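PDB 3UBK: glutathione transferase, which probably binds glutathione and transfers it to electrophilic substrates. Local coordinates for residues 22-27 and 196-201; 15-20 and 155-160. All blocks are in the same frame, centred on the assembly; numbering follows the deposited sequence. Where two conformers were deposited one is given.

In the fold
Both contacts fasten helix 13-25 of the thioredoxin-like N-terminal domain to the all-helical C-terminal domain, each through a different helix. Contact 2 lies at the heart of the chain, its centre about 3 Å from the chain centre, and joins the middle of helix 13-25 to helix 153-169 by close, wholly buried packing. Contact 1, about 13 Å out, joins the end of the same helix to the first turns of helix 196-213; there a few apolar groups give way to a water, a carboxylate and a sulfate ion. The two meet where Leu20 and Asn16 of contact 2 pack on Pro198 and Val201 of contact 1.

Contact 1 of 2, residues 22-27 and 196-201. With SO4 (sulfate ion), chain C.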
loop_
_atom_site.group_PDB
_atom_site.type_symbol
_atom_site.label_atom_id
_atom_site.label_comp_id
_atom_site.label_asym_id
_atom_site.label_seq_id
_atom_site.Cartn_x
_atom_site.Cartn_y
_atom_site.Cartn_z
ATOM N N ILE A 22 14.326 8.098 8.002
ATOM C CA ILE A 22 14.898 8.431 9.315
ATOM C C ILE A 22 16.229 9.181 9.162
ATOM O O ILE A 22 16.452 10.214 9.803
ATOM C CB ILE A 22 15.105 7.157 10.169
ATOM C CG1 ILE A 22 13.756 6.600 10.656
ATOM C CG2 ILE A 22 16.020 7.429 11.385
ATOM C CD1 ILE A 22 13.830 5.150 11.247
ATOM N N LEU A 23 17.112 8.655 8.318
ATOM C CA LEU A 23 18.434 9.250 8.114
ATOM C C LEU A 23 18.334 10.631 7.504
ATOM O O LEU A 23 19.061 11.542 7.895
ATOM C CB LEU A 23 19.290 8.362 7.204
ATOM C CG LEU A 23 19.761 7.083 7.898
ATOM C CD1 LEU A 23 20.414 6.134 6.878
ATOM C CD2 LEU A 23 20.722 7.453 9.052
ATOM N N GLU A 24 17.433 10.788 6.538
ATOM C CA GLU A 24 17.341 12.053 5.830
ATOM C C GLU A 24 16.854 13.202 6.721
ATOM O O GLU A 24 17.300 14.347 6.550
ATOM C CB GLU A 24 16.462 11.907 4.586
ATOM C CG GLU A 24 16.621 13.056 3.610
ATOM C CD GLU A 24 17.977 13.050 2.892
ATOM O OE1 GLU A 24 18.704 12.030 2.927
ATOM O OE2 GLU A 24 18.298 14.069 2.267
ATOM N N LYS A 25 15.952 12.889 7.657
ATOM C CA LYS A 25 15.485 13.837 8.663
ATOM C C LYS A 25 16.528 14.073 9.761
ATOM O O LYS A 25 16.425 15.030 10.528
ATOM C CB LYS A 25 14.182 13.342 9.314
ATOM C CG LYS A 25 12.934 13.517 8.447
ATOM C CD LYS A 25 11.677 13.114 9.192
ATOM C CE LYS A 25 10.443 13.244 8.299
ATOM N NZ LYS A 25 10.017 14.692 8.074
ATOM N N GLY A 26 17.501 13.177 9.852
ATOM C CA GLY A 26 18.540 13.287 10.862
ATOM C C GLY A 26 18.097 12.785 12.220
ATOM O O GLY A 26 18.613 13.222 13.241
ATOM N N LEU A 27 17.126 11.882 12.248
ATOM C CA LEU A 27 16.635 11.365 13.519
ATOM C C LEU A 27 17.625 10.349 14.081
ATOM O O LEU A 27 18.266 9.627 13.324
ATOM C CB LEU A 27 15.276 10.683 13.338
ATOM C CG LEU A 27 14.124 11.567 12.850
ATOM C CD1 LEU A 27 12.898 10.741 12.464
ATOM C CD2 LEU A 27 13.765 12.574 13.917
ATOM N N ALA A 196 24.869 11.255 2.054
ATOM C CA ALA A 196 25.287 10.489 3.237
ATOM C C ALA A 196 24.304 9.404 3.666
ATOM O O ALA A 196 24.715 8.299 4.018
ATOM C CB ALA A 196 25.572 11.426 4.406
ATOM N N GLY A 197 23.015 9.733 3.673
ATOM C CA GLY A 197 21.976 8.786 4.092
ATOM C C GLY A 197 21.853 7.592 3.144
ATOM O O GLY A 197 21.995 6.443 3.565
ATOM N N PRO A 198 21.578 7.850 1.857
ATOM C CA PRO A 198 21.490 6.713 0.929
ATOM C C PRO A 198 22.789 5.908 0.864
ATOM O O PRO A 198 22.740 4.671 0.760
ATOM C CB PRO A 198 21.185 7.388 -0.419
ATOM C CG PRO A 198 20.398 8.623 -0.020
ATOM C CD PRO A 198 21.136 9.104 1.228
ATOM N N ALA A 199 23.937 6.585 0.928
ATOM C CA ALA A 199 25.224 5.866 0.949
ATOM C C ALA A 199 25.318 4.944 2.156
ATOM O O ALA A 199 25.753 3.797 2.034
ATOM C CB ALA A 199 26.421 6.832 0.911
ATOM N N LEU A 200 24.901 5.435 3.325
ATOM C CA LEU A 200 24.957 4.627 4.550
ATOM C C LEU A 200 24.027 3.404 4.465
ATOM O O LEU A 200 24.388 2.284 4.865
ATOM C CB LEU A 200 24.591 5.484 5.772
ATOM C CG LEU A 200 24.663 4.783 7.131
ATOM C CD1 LEU A 200 26.097 4.344 7.415
ATOM C CD2 LEU A 200 24.151 5.686 8.249
ATOM N N VAL A 201 22.829 3.611 3.932
ATOM C CA VAL A 201 21.903 2.494 3.733
ATOM C C VAL A 201 22.529 1.406 2.838
ATOM O O VAL A 201 22.479 0.213 3.167
ATOM C CB VAL A 201 20.556 2.986 3.156
ATOM C CG1 VAL A 201 19.751 1.822 2.597
ATOM C CG2 VAL A 201 19.771 3.734 4.252
HETATM S S SO4 C . 23.693 15.139 1.907
HETATM O O1 SO4 C . 24.725 14.221 2.369
HETATM O O2 SO4 C . 23.654 16.284 2.815
HETATM O O3 SO4 C . 22.363 14.524 1.894
HETATM O O4 SO4 C . 24.017 15.587 0.554
HETATM O O HOH W 1 21.488 12.208 3.157
#
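Leu23 reaches across to the first turns of helix 196-213, joining the end of helix 13-25 in the thioredoxin-like domain to the helical domain of the glutathione transferase fold. Its CD1 methyl packs on CG2 of Val201 at 3.6 Å and also rests near the carbonyl oxygen of Gly197, while CD2 faces CD2 of Leu200 at 3.9 Å, the two leucine side chains crossing at about a right angle. Leu23 and Gly197 are the closest backbone pair, their CA atoms 5.4 Å apart; with only hydrogen on the glycine CA, CB of Leu23 can settle against it.

Polar groups take over beside this apolar patch. The Glu24 chain starts with CG anti to the backbone N (chi1 -164°), then bends at chi2, which carries its carboxylate round to the start of the partner helix. There one water receives the N-H of Gly197 and donates to OE1 of Glu24 and to O3 of the sulfate, so the two helices are linked through solvent. The other carboxylate oxygen, OE2, forms a salt bridge with Lys195, which also hydrogen-bonds the sulfate and so lies between two anions.

Further out, helix 13-25 stops in a Schellman motif: Gly26 takes a positive phi of 80°, Leu27 N bonds back to Ile22 O, and Gly26 N to Leu23 O. At the N-terminal end of helix 196-213, the sulfate, probably from the crystallisation liquor, accepts the backbone N-H of Ala196 on its O1, a nearly straight bond of 3.0 Å from N to O1 with an angle of 174° at the hydrogen.

Contact 2 of 2, residues 15-20 and 155-160; sequences VNKVKL and DCSGFA
Cys156 opens the buried packing of helix 153-169 on helix 13-25, with its CB pressed against the carbonyl oxygen of Lys17 at 3.3 Å. The backbones come close here: the short helical segments approach to 8.0 Å between axes and run at 133°, nearer antiparallel than parallel. The carbonyl oxygen of the same residue meets CD1 of Leu20, also at 3.3 Å, so each helix offers a carbonyl to the other's aliphatic carbon.

At Ser157, in the conformer given, the hydroxyl lies alongside the end of Lys17, OG being 3.3 Å from CE. Lys17 runs out fully extended, CG anti to its own backbone N (chi1 169°), and so passes along the neighbouring helix before its ammonium group reaches a salt bridge with Glu100 and a hydrogen bond to Ser64. That serine OG of residue 157 also hydrogen-bonds Ser96 OG.

Phe159 takes Leu20 at the edge of its ring: CD1 of Leu20 sits near the ring plane, 3.8 Å from CB of Phe159, and CD2 of Leu20 approaches ring atom CD2. The Phe159 side chain also touches Met192 and Lys193 of helix 185-193. Ala160 then turns its small methyl toward the backbone of helix 13-25, CB being 3.4 Å from N of Lys17, and the two helices can draw together. A water donating to Ala160 O and accepting from ND2 of Asn16 bridges them; that amide N also bonds to Ser10 O.

The extended Lys17 thus connects this interdomain helix packing, part of the glutathione transferase fold, to Ser64, a residue seen to bind glutathione, although none is bound to this chain.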
loop_
_atom_site.group_PDB
_atom_site.type_symbol
_atom_site.label_atom_id
_atom_site.label_comp_id
_atom_site.label_asym_id
_atom_site.label_seq_id
_atom_site.Cartn_x
_atom_site.Cartn_y
_atom_site.Cartn_z
ATOM N N VAL A 15 12.772 -2.350 5.208
ATOM C CA VAL A 15 13.531 -1.754 6.311
ATOM C C VAL A 15 14.288 -0.550 5.767
ATOM O O VAL A 15 14.268 0.549 6.343
ATOM C CB VAL A 15 14.519 -2.794 6.941
ATOM C CG1 VAL A 15 15.484 -2.123 7.913
ATOM C CG2 VAL A 15 13.742 -3.903 7.630
ATOM N N ASN A 16 14.931 -0.738 4.623
ATOM C CA ASN A 16 15.744 0.316 4.054
ATOM C C ASN A 16 14.927 1.521 3.628
ATOM O O ASN A 16 15.377 2.653 3.777
ATOM C CB ASN A 16 16.607 -0.214 2.906
ATOM C CG ASN A 16 17.712 -1.102 3.411
ATOM O OD1 ASN A 16 18.059 -1.042 4.588
ATOM N ND2 ASN A 16 18.254 -1.941 2.549
ATOM N N LYS A 17 13.735 1.278 3.085
ATOM C CA LYS A 17 12.798 2.360 2.800
ATOM C C LYS A 17 12.602 3.266 4.037
ATOM O O LYS A 17 12.678 4.492 3.950
ATOM C CB LYS A 17 11.459 1.763 2.342
ATOM C CG LYS A 17 10.278 2.738 2.257
ATOM C CD LYS A 17 9.002 1.901 2.042
ATOM C CE LYS A 17 7.728 2.703 2.014
ATOM N NZ LYS A 17 6.563 1.741 2.102
ATOM N N VAL A 18 12.339 2.659 5.186
ATOM C CA VAL A 18 12.125 3.418 6.427
ATOM C C VAL A 18 13.418 4.115 6.887
ATOM O O VAL A 18 13.425 5.291 7.290
ATOM C CB VAL A 18 11.581 2.511 7.561
ATOM C CG1 VAL A 18 11.614 3.243 8.906
ATOM C CG2 VAL A 18 10.143 2.021 7.241
ATOM N N LYS A 19 14.520 3.388 6.798
ATOM C CA LYS A 19 15.826 3.892 7.214
ATOM C C LYS A 19 16.234 5.149 6.434
ATOM O O LYS A 19 16.799 6.097 6.999
ATOM C CB LYS A 19 16.843 2.761 7.006
ATOM C CG LYS A 19 18.061 2.794 7.861
ATOM C CD LYS A 19 18.750 1.426 7.826
ATOM C CE LYS A 19 20.232 1.584 8.077
ATOM N NZ LYS A 19 20.947 0.271 8.101
ATOM N N LEU A 20 15.964 5.163 5.127
ATOM C CA LEU A 20 16.239 6.335 4.312
ATOM C C LEU A 20 15.535 7.597 4.838
ATOM O O LEU A 20 16.116 8.705 4.859
ATOM C CB LEU A 20 15.821 6.080 2.853
ATOM C CG LEU A 20 16.701 5.144 2.025
ATOM C CD1 LEU A 20 15.951 4.591 0.775
ATOM C CD2 LEU A 20 17.997 5.858 1.626
ATOM N N ASP A 155 11.245 8.929 -2.665
ATOM C CA ASP A 155 12.678 8.598 -2.749
ATOM C C ASP A 155 13.038 7.463 -1.807
ATOM O O ASP A 155 13.943 6.691 -2.082
ATOM C CB ASP A 155 13.557 9.828 -2.481
ATOM C CG ASP A 155 13.395 10.884 -3.547
ATOM O OD1 ASP A 155 13.916 10.675 -4.660
ATOM O OD2 ASP A 155 12.748 11.920 -3.282
ATOM N N CYS A 156 12.339 7.368 -0.681
ATOM C CA CYS A 156 12.558 6.243 0.224
ATOM C C CYS A 156 12.166 4.948 -0.482
ATOM O O CYS A 156 12.914 3.968 -0.491
ATOM C CB CYS A 156 11.730 6.411 1.491
ATOM S SG CYS A 156 12.078 7.956 2.401
ATOM N N SER A 157 10.979 4.930 -1.066
ATOM C CA SER A 157 10.522 3.766 -1.809
ATOM C C SER A 157 11.371 3.552 -3.063
ATOM O O SER A 157 11.808 2.446 -3.355
ATOM C CB SER A 157 9.046 3.922 -2.179
ATOM O OG SER A 157 8.239 3.834 -1.022
ATOM N N GLY A 158 11.615 4.633 -3.797
ATOM C CA GLY A 158 12.394 4.531 -5.028
ATOM C C GLY A 158 13.795 3.965 -4.821
ATOM O O GLY A 158 14.177 2.966 -5.449
ATOM N N PHE A 159 14.570 4.589 -3.936
ATOM C CA PHE A 159 15.953 4.170 -3.760
ATOM C C PHE A 159 16.038 2.793 -3.118
ATOM O O PHE A 159 16.861 1.963 -3.506
ATOM C CB PHE A 159 16.752 5.194 -2.939
ATOM C CG PHE A 159 18.236 4.927 -2.930
ATOM C CD1 PHE A 159 19.040 5.371 -3.968
ATOM C CD2 PHE A 159 18.822 4.236 -1.883
ATOM C CE1 PHE A 159 20.403 5.127 -3.970
ATOM C CE2 PHE A 159 20.188 3.981 -1.876
ATOM C CZ PHE A 159 20.978 4.423 -2.915
ATOM N N ALA A 160 15.189 2.552 -2.123
ATOM C CA ALA A 160 15.165 1.270 -1.444
ATOM C C ALA A 160 14.784 0.106 -2.382
ATOM O O ALA A 160 15.458 -0.919 -2.405
ATOM C CB ALA A 160 14.215 1.331 -0.264
HETATM O O HOH W 2 17.356 -1.539 -0.348
#